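Local coordinates for DNA mismatch repair protein MUTS (PDB 1EWQ) that takes part in DNA mismatch repair, binding mismatched DNA and carrying a weak ATPase activity, at residues V543-R554 / F608-F619. Residues are numbered along the deposited sequence; the frame is centred on the assembly and turned at random.
Sequences VRPRFGDRLQIR and FVPAEEAHLPLF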
ATOM      1  N   VAL C 543     -14.997  22.074  28.633  1.00 25.39           N
ATOM      2  CA  VAL C 543     -15.374  22.357  30.009  1.00 25.76           C
ATOM      3  C   VAL C 543     -15.488  21.102  30.857  1.00 25.95           C
ATOM      4  O   VAL C 543     -15.651  19.999  30.333  1.00 25.93           O
ATOM      5  CB  VAL C 543     -16.703  23.123  30.062  1.00 25.89           C
ATOM      6  CG1 VAL C 543     -16.582  24.401  29.222  1.00 26.67           C
ATOM      7  CG2 VAL C 543     -17.835  22.252  29.540  1.00 25.44           C
ATOM      8  N   ARG C 544     -15.396  21.272  32.170  1.00 26.27           N
ATOM      9  CA  ARG C 544     -15.509  20.142  33.079  1.00 26.84           C
ATOM     10  C   ARG C 544     -16.959  19.697  33.184  1.00 27.30           C
ATOM     11  O   ARG C 544     -17.845  20.505  33.477  1.00 27.31           O
ATOM     12  CB  ARG C 544     -14.988  20.498  34.482  1.00 26.08           C
ATOM     13  CG  ARG C 544     -15.170  19.360  35.487  1.00 25.84           C
ATOM     14  CD  ARG C 544     -14.473  19.635  36.813  1.00 25.42           C
ATOM     15  NE  ARG C 544     -14.694  18.558  37.778  1.00 24.92           N
ATOM     16  CZ  ARG C 544     -13.875  18.273  38.785  1.00 24.34           C
ATOM     17  NH1 ARG C 544     -12.772  18.983  38.967  1.00 24.26           N
ATOM     18  NH2 ARG C 544     -14.150  17.266  39.600  1.00 24.28           N
ATOM     19  N   PRO C 545     -17.222  18.402  32.920  1.00 27.69           N
ATOM     20  CA  PRO C 545     -18.561  17.814  32.982  1.00 28.32           C
ATOM     21  C   PRO C 545     -18.971  17.455  34.411  1.00 28.97           C
ATOM     22  O   PRO C 545     -18.131  17.152  35.251  1.00 28.87           O
ATOM     23  CB  PRO C 545     -18.420  16.568  32.113  1.00 28.42           C
ATOM     24  CG  PRO C 545     -17.032  16.124  32.444  1.00 27.93           C
ATOM     25  CD  PRO C 545     -16.268  17.434  32.349  1.00 27.68           C
ATOM     26  N   ARG C 546     -20.267  17.493  34.680  1.00 29.98           N
ATOM     27  CA  ARG C 546     -20.769  17.143  35.996  1.00 31.18           C
ATOM     28  C   ARG C 546     -21.549  15.847  35.812  1.00 31.35           C
ATOM     29  O   ARG C 546     -22.178  15.643  34.783  1.00 30.65           O
ATOM     30  CB  ARG C 546     -21.690  18.236  36.526  1.00 32.06           C
ATOM     31  CG  ARG C 546     -21.113  19.644  36.443  1.00 34.18           C
ATOM     32  CD  ARG C 546     -19.825  19.795  37.239  1.00 35.78           C
ATOM     33  NE  ARG C 546     -19.230  21.119  37.055  1.00 37.44           N
ATOM     34  CZ  ARG C 546     -18.087  21.514  37.613  1.00 38.25           C
ATOM     35  NH1 ARG C 546     -17.405  20.687  38.399  1.00 38.50           N
ATOM     36  NH2 ARG C 546     -17.620  22.736  37.385  1.00 38.84           N
ATOM     37  N   PHE C 547     -21.505  14.971  36.808  1.00 31.89           N
ATOM     38  CA  PHE C 547     -22.208  13.697  36.708  1.00 32.95           C
ATOM     39  C   PHE C 547     -23.491  13.663  37.528  1.00 33.81           C
ATOM     40  O   PHE C 547     -23.522  14.127  38.664  1.00 33.79           O
ATOM     41  CB  PHE C 547     -21.280  12.553  37.138  1.00 32.32           C
ATOM     42  CG  PHE C 547     -20.015  12.474  36.335  1.00 31.71           C
ATOM     43  CD1 PHE C 547     -18.806  12.888  36.874  1.00 31.63           C
ATOM     44  CD2 PHE C 547     -20.047  12.023  35.020  1.00 31.42           C
ATOM     45  CE1 PHE C 547     -17.641  12.854  36.110  1.00 32.00           C
ATOM     46  CE2 PHE C 547     -18.892  11.984  34.243  1.00 31.37           C
ATOM     47  CZ  PHE C 547     -17.689  12.399  34.784  1.00 31.73           C
ATOM     48  N   GLY C 548     -24.540  13.109  36.928  1.00 34.88           N
ATOM     49  CA  GLY C 548     -25.840  12.994  37.571  1.00 36.25           C
ATOM     50  C   GLY C 548     -26.638  11.954  36.797  1.00 37.48           C
ATOM     51  O   GLY C 548     -26.045  11.145  36.082  1.00 37.85           O
ATOM     52  N   ASP C 549     -27.961  11.938  36.916  1.00 38.16           N
ATOM     53  CA  ASP C 549     -28.721  10.949  36.153  1.00 39.04           C
ATOM     54  C   ASP C 549     -29.337  11.558  34.904  1.00 38.83           C
ATOM     55  O   ASP C 549     -29.890  10.862  34.056  1.00 39.26           O
ATOM     56  CB  ASP C 549     -29.809  10.300  37.010  1.00 40.15           C
ATOM     57  CG  ASP C 549     -30.754   9.436  36.186  1.00 41.38           C
ATOM     58  OD1 ASP C 549     -31.679  10.009  35.561  1.00 42.04           O
ATOM     59  OD2 ASP C 549     -30.560   8.194  36.146  1.00 41.75           O
ATOM     60  N   ARG C 550     -29.223  12.868  34.782  1.00 38.56           N
ATOM     61  CA  ARG C 550     -29.760  13.553  33.625  1.00 38.22           C
ATOM     62  C   ARG C 550     -28.638  13.917  32.674  1.00 37.25           C
ATOM     63  O   ARG C 550     -27.532  14.257  33.104  1.00 36.91           O
ATOM     64  CB  ARG C 550     -30.479  14.834  34.054  1.00 39.32           C
ATOM     65  CG  ARG C 550     -31.909  14.619  34.455  1.00 41.47           C
ATOM     66  CD  ARG C 550     -32.421  15.720  35.376  1.00 42.95           C
ATOM     67  NE  ARG C 550     -33.858  15.577  35.614  1.00 44.48           N
ATOM     68  CZ  ARG C 550     -34.469  14.428  35.905  1.00 45.23           C
ATOM     69  NH1 ARG C 550     -33.774  13.295  36.002  1.00 45.44           N
ATOM     70  NH2 ARG C 550     -35.789  14.410  36.090  1.00 45.80           N
ATOM     71  N   LEU C 551     -28.912  13.819  31.382  1.00 35.95           N
ATOM     72  CA  LEU C 551     -27.926  14.222  30.407  1.00 34.77           C
ATOM     73  C   LEU C 551     -28.399  15.611  30.013  1.00 34.26           C
ATOM     74  O   LEU C 551     -29.521  15.783  29.539  1.00 33.52           O
ATOM     75  CB  LEU C 551     -27.920  13.288  29.193  1.00 34.42           C
ATOM     76  CG  LEU C 551     -26.935  13.656  28.073  1.00 34.38           C
ATOM     77  CD1 LEU C 551     -26.542  12.403  27.294  1.00 34.07           C
ATOM     78  CD2 LEU C 551     -27.555  14.700  27.157  1.00 33.63           C
ATOM     79  N   GLN C 552     -27.560  16.607  30.262  1.00 33.63           N
ATOM     80  CA  GLN C 552     -27.894  17.978  29.908  1.00 33.44           C
ATOM     81  C   GLN C 552     -26.665  18.633  29.331  1.00 32.51           C
ATOM     82  O   GLN C 552     -25.736  19.010  30.052  1.00 32.43           O
ATOM     83  CB  GLN C 552     -28.398  18.757  31.124  1.00 34.25           C
ATOM     84  CG  GLN C 552     -29.703  18.209  31.666  1.00 36.26           C
ATOM     85  CD  GLN C 552     -30.306  19.062  32.772  1.00 37.50           C
ATOM     86  OE1 GLN C 552     -30.695  20.216  32.547  1.00 38.83           O
ATOM     87  NE2 GLN C 552     -30.389  18.499  33.971  1.00 37.69           N
ATOM     88  N   ILE C 553     -26.664  18.751  28.011  1.00 31.70           N
ATOM     89  CA  ILE C 553     -25.543  19.334  27.299  1.00 30.88           C
ATOM     90  C   ILE C 553     -25.949  20.635  26.623  1.00 30.59           C
ATOM     91  O   ILE C 553     -26.897  20.666  25.837  1.00 30.51           O
ATOM     92  CB  ILE C 553     -25.014  18.359  26.214  1.00 30.35           C
ATOM     93  CG1 ILE C 553     -24.634  17.017  26.850  1.00 30.24           C
ATOM     94  CG2 ILE C 553     -23.820  18.972  25.506  1.00 30.03           C
ATOM     95  CD1 ILE C 553     -24.123  15.980  25.851  1.00 29.27           C
ATOM     96  N   ARG C 554     -25.232  21.706  26.934  1.00 30.09           N
ATOM     97  CA  ARG C 554     -25.502  22.993  26.317  1.00 29.96           C
ATOM     98  C   ARG C 554     -24.379  23.298  25.334  1.00 29.13           C
ATOM     99  O   ARG C 554     -23.205  23.277  25.697  1.00 29.00           O
ATOM    100  CB  ARG C 554     -25.579  24.111  27.367  1.00 30.91           C
ATOM    101  CG  ARG C 554     -26.056  25.460  26.786  1.00 32.42           C
ATOM    102  CD  ARG C 554     -26.248  26.555  27.853  1.00 33.63           C
ATOM    103  NE  ARG C 554     -24.984  27.128  28.327  1.00 34.94           N
ATOM    104  CZ  ARG C 554     -24.552  27.041  29.581  1.00 35.71           C
ATOM    105  NH1 ARG C 554     -25.283  26.404  30.487  1.00 36.38           N
ATOM    106  NH2 ARG C 554     -23.396  27.592  29.934  1.00 36.21           N
ATOM    107  N   PHE C 608     -12.072  16.865  29.961  1.00 19.77           N
ATOM    108  CA  PHE C 608     -13.057  17.938  29.839  1.00 20.35           C
ATOM    109  C   PHE C 608     -13.733  17.614  28.495  1.00 20.59           C
ATOM    110  O   PHE C 608     -13.198  16.827  27.714  1.00 20.41           O
ATOM    111  CB  PHE C 608     -12.366  19.300  29.765  1.00 20.11           C
ATOM    112  CG  PHE C 608     -12.037  19.898  31.108  1.00 20.56           C
ATOM    113  CD1 PHE C 608     -11.694  19.091  32.184  1.00 20.44           C
ATOM    114  CD2 PHE C 608     -12.047  21.287  31.287  1.00 20.26           C
ATOM    115  CE1 PHE C 608     -11.366  19.648  33.419  1.00 20.95           C
ATOM    116  CE2 PHE C 608     -11.719  21.858  32.518  1.00 20.21           C
ATOM    117  CZ  PHE C 608     -11.377  21.038  33.589  1.00 20.70           C
ATOM    118  N   VAL C 609     -14.877  18.226  28.205  1.00 20.52           N
ATOM    119  CA  VAL C 609     -15.583  17.919  26.963  1.00 20.71           C
ATOM    120  C   VAL C 609     -15.919  19.165  26.142  1.00 21.29           C
ATOM    121  O   VAL C 609     -15.918  20.284  26.664  1.00 21.22           O
ATOM    122  CB  VAL C 609     -16.884  17.136  27.271  1.00 20.73           C
ATOM    123  CG1 VAL C 609     -16.558  15.872  28.086  1.00 20.41           C
ATOM    124  CG2 VAL C 609     -17.849  18.029  28.057  1.00 20.28           C
ATOM    125  N   PRO C 610     -16.207  18.985  24.838  1.00 21.73           N
ATOM    126  CA  PRO C 610     -16.544  20.096  23.939  1.00 22.49           C
ATOM    127  C   PRO C 610     -17.979  20.592  24.088  1.00 23.21           C
ATOM    128  O   PRO C 610     -18.874  20.144  23.378  1.00 23.31           O
ATOM    129  CB  PRO C 610     -16.280  19.506  22.549  1.00 22.22           C
ATOM    130  CG  PRO C 610     -16.643  18.058  22.743  1.00 22.04           C
ATOM    131  CD  PRO C 610     -15.992  17.742  24.071  1.00 21.54           C
ATOM    132  N   ALA C 611     -18.191  21.520  25.014  1.00 23.95           N
ATOM    133  CA  ALA C 611     -19.519  22.082  25.248  1.00 25.09           C
ATOM    134  C   ALA C 611     -19.417  23.300  26.160  1.00 25.95           C
ATOM    135  O   ALA C 611     -18.345  23.602  26.683  1.00 25.98           O
ATOM    136  CB  ALA C 611     -20.427  21.032  25.891  1.00 24.68           C
ATOM    137  N   GLU C 612     -20.528  24.006  26.332  1.00 26.58           N
ATOM    138  CA  GLU C 612     -20.550  25.158  27.217  1.00 27.83           C
ATOM    139  C   GLU C 612     -20.747  24.625  28.624  1.00 28.10           C
ATOM    140  O   GLU C 612     -20.139  25.102  29.573  1.00 28.24           O
ATOM    141  CB  GLU C 612     -21.687  26.108  26.842  1.00 28.73           C
ATOM    142  CG  GLU C 612     -21.242  27.249  25.952  1.00 30.58           C
ATOM    143  CD  GLU C 612     -22.388  28.139  25.520  1.00 31.87           C
ATOM    144  OE1 GLU C 612     -23.369  28.256  26.288  1.00 33.10           O
ATOM    145  OE2 GLU C 612     -22.307  28.729  24.419  1.00 32.40           O
ATOM    146  N   GLU C 613     -21.597  23.613  28.743  1.00 28.47           N
ATOM    147  CA  GLU C 613     -21.877  22.976  30.021  1.00 28.91           C
ATOM    148  C   GLU C 613     -22.312  21.564  29.700  1.00 28.63           C
ATOM    149  O   GLU C 613     -22.938  21.316  28.672  1.00 28.76           O
ATOM    150  CB  GLU C 613     -23.005  23.698  30.772  1.00 29.78           C
ATOM    151  CG  GLU C 613     -23.280  23.142  32.178  1.00 31.14           C
ATOM    152  CD  GLU C 613     -24.355  23.925  32.921  1.00 32.24           C
ATOM    153  OE1 GLU C 613     -24.697  23.558  34.072  1.00 32.38           O
ATOM    154  OE2 GLU C 613     -24.862  24.916  32.351  1.00 33.24           O
ATOM    155  N   ALA C 614     -21.970  20.629  30.566  1.00 28.45           N
ATOM    156  CA  ALA C 614     -22.364  19.260  30.320  1.00 28.48           C
ATOM    157  C   ALA C 614     -22.619  18.556  31.635  1.00 28.70           C
ATOM    158  O   ALA C 614     -21.765  18.533  32.522  1.00 28.21           O
ATOM    159  CB  ALA C 614     -21.283  18.532  29.514  1.00 27.85           C
ATOM    160  N   HIS C 615     -23.834  18.033  31.761  1.00 29.21           N
ATOM    161  CA  HIS C 615     -24.255  17.278  32.927  1.00 29.72           C
ATOM    162  C   HIS C 615     -24.439  15.905  32.305  1.00 29.58           C
ATOM    163  O   HIS C 615     -25.183  15.761  31.337  1.00 29.79           O
ATOM    164  CB  HIS C 615     -25.574  17.836  33.475  1.00 30.99           C
ATOM    165  CG  HIS C 615     -25.408  19.104  34.261  1.00 31.95           C
ATOM    166  ND1 HIS C 615     -25.122  19.112  35.609  1.00 32.47           N
ATOM    167  CD2 HIS C 615     -25.448  20.404  33.878  1.00 32.54           C
ATOM    168  CE1 HIS C 615     -24.993  20.361  36.024  1.00 32.67           C
ATOM    169  NE2 HIS C 615     -25.185  21.164  34.994  1.00 32.43           N
ATOM    170  N   LEU C 616     -23.755  14.902  32.843  1.00 29.60           N
ATOM    171  CA  LEU C 616     -23.817  13.569  32.264  1.00 29.41           C
ATOM    172  C   LEU C 616     -23.968  12.413  33.231  1.00 29.21           C
ATOM    173  O   LEU C 616     -23.477  12.457  34.358  1.00 29.77           O
ATOM    174  CB  LEU C 616     -22.554  13.319  31.437  1.00 29.27           C
ATOM    175  CG  LEU C 616     -22.260  14.301  30.303  1.00 29.91           C
ATOM    176  CD1 LEU C 616     -20.796  14.196  29.914  1.00 30.00           C
ATOM    177  CD2 LEU C 616     -23.175  14.018  29.116  1.00 29.57           C
ATOM    178  N   PRO C 617     -24.679  11.361  32.802  1.00 28.58           N
ATOM    179  CA  PRO C 617     -24.853  10.189  33.661  1.00 28.23           C
ATOM    180  C   PRO C 617     -23.661   9.258  33.387  1.00 27.82           C
ATOM    181  O   PRO C 617     -22.869   9.504  32.468  1.00 27.66           O
ATOM    182  CB  PRO C 617     -26.178   9.599  33.180  1.00 28.34           C
ATOM    183  CG  PRO C 617     -26.165   9.909  31.720  1.00 28.65           C
ATOM    184  CD  PRO C 617     -25.612  11.328  31.657  1.00 28.53           C
ATOM    185  N   LEU C 618     -23.513   8.209  34.183  1.00 26.88           N
ATOM    186  CA  LEU C 618     -22.420   7.283  33.954  1.00 26.25           C
ATOM    187  C   LEU C 618     -22.973   6.100  33.164  1.00 25.86           C
ATOM    188  O   LEU C 618     -23.631   5.220  33.721  1.00 26.51           O
ATOM    189  CB  LEU C 618     -21.834   6.834  35.285  1.00 26.09           C
ATOM    190  CG  LEU C 618     -21.170   7.976  36.048  1.00 25.92           C
ATOM    191  CD1 LEU C 618     -20.935   7.606  37.508  1.00 25.65           C
ATOM    192  CD2 LEU C 618     -19.873   8.321  35.339  1.00 26.12           C
ATOM    193  N   PHE C 619     -22.737   6.105  31.853  1.00 25.11           N
ATOM    194  CA  PHE C 619     -23.225   5.036  30.990  1.00 24.04           C
ATOM    195  C   PHE C 619     -22.405   3.756  31.177  1.00 23.39           C
ATOM    196  O   PHE C 619     -21.205   3.813  31.432  1.00 22.49           O
ATOM    197  CB  PHE C 619     -23.170   5.473  29.516  1.00 23.81           C
ATOM    198  CG  PHE C 619     -23.988   6.703  29.214  1.00 24.03           C
ATOM    199  CD1 PHE C 619     -23.376   7.942  29.059  1.00 23.96           C
ATOM    200  CD2 PHE C 619     -25.367   6.623  29.082  1.00 23.60           C
ATOM    201  CE1 PHE C 619     -24.136   9.083  28.770  1.00 23.93           C
ATOM    202  CE2 PHE C 619     -26.127   7.761  28.795  1.00 23.99           C
ATOM    203  CZ  PHE C 619     -25.509   8.987  28.638  1.00 23.34           C
TER
HETATM  204  O   HOH W   1     -20.139  21.303  32.652  1.00 22.77           O
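R554 and E613 each hold CG anti to the backbone N (chi1 -172° and -176°), but R554 bends at chi3 while E613 stays extended. The bend turns the guanidinium to E612 and E613, adjacent residues that both face R554 in a classic beta bulge. NE of R554 meets the anti lone pair of E612 OE1 at 2.8 Å, within the guanidinium plane. NH1 also lies against E613 OE2 in a salt bridge, but the modelled separation is too short for its detail to be trusted. The other oxygen of E613, OE1, accepts a bond of 2.6 Å from H615 NE2, which links the histidine to this network.

Strand 613-616 lies between strands 546-547 and 551-553, parallel to the first and antiparallel to the second. L616 N bonds R546 O at 2.6 Å; Q552 and H615 exchange two backbone bonds. L616 CD2 touches both L551 CG and I553 CD1.

R544 CB sits over the face of the F608 ring, 3.9 Å from its centroid. An alanine in place of F608 would probably leave R544 CB without this CH-pi partner and open a gap beneath it.

Strand 570-574 continues the sheet beyond 551-553. Helix 589-603 packs on P545 and L616, and helix 299-314 on F608 and L618.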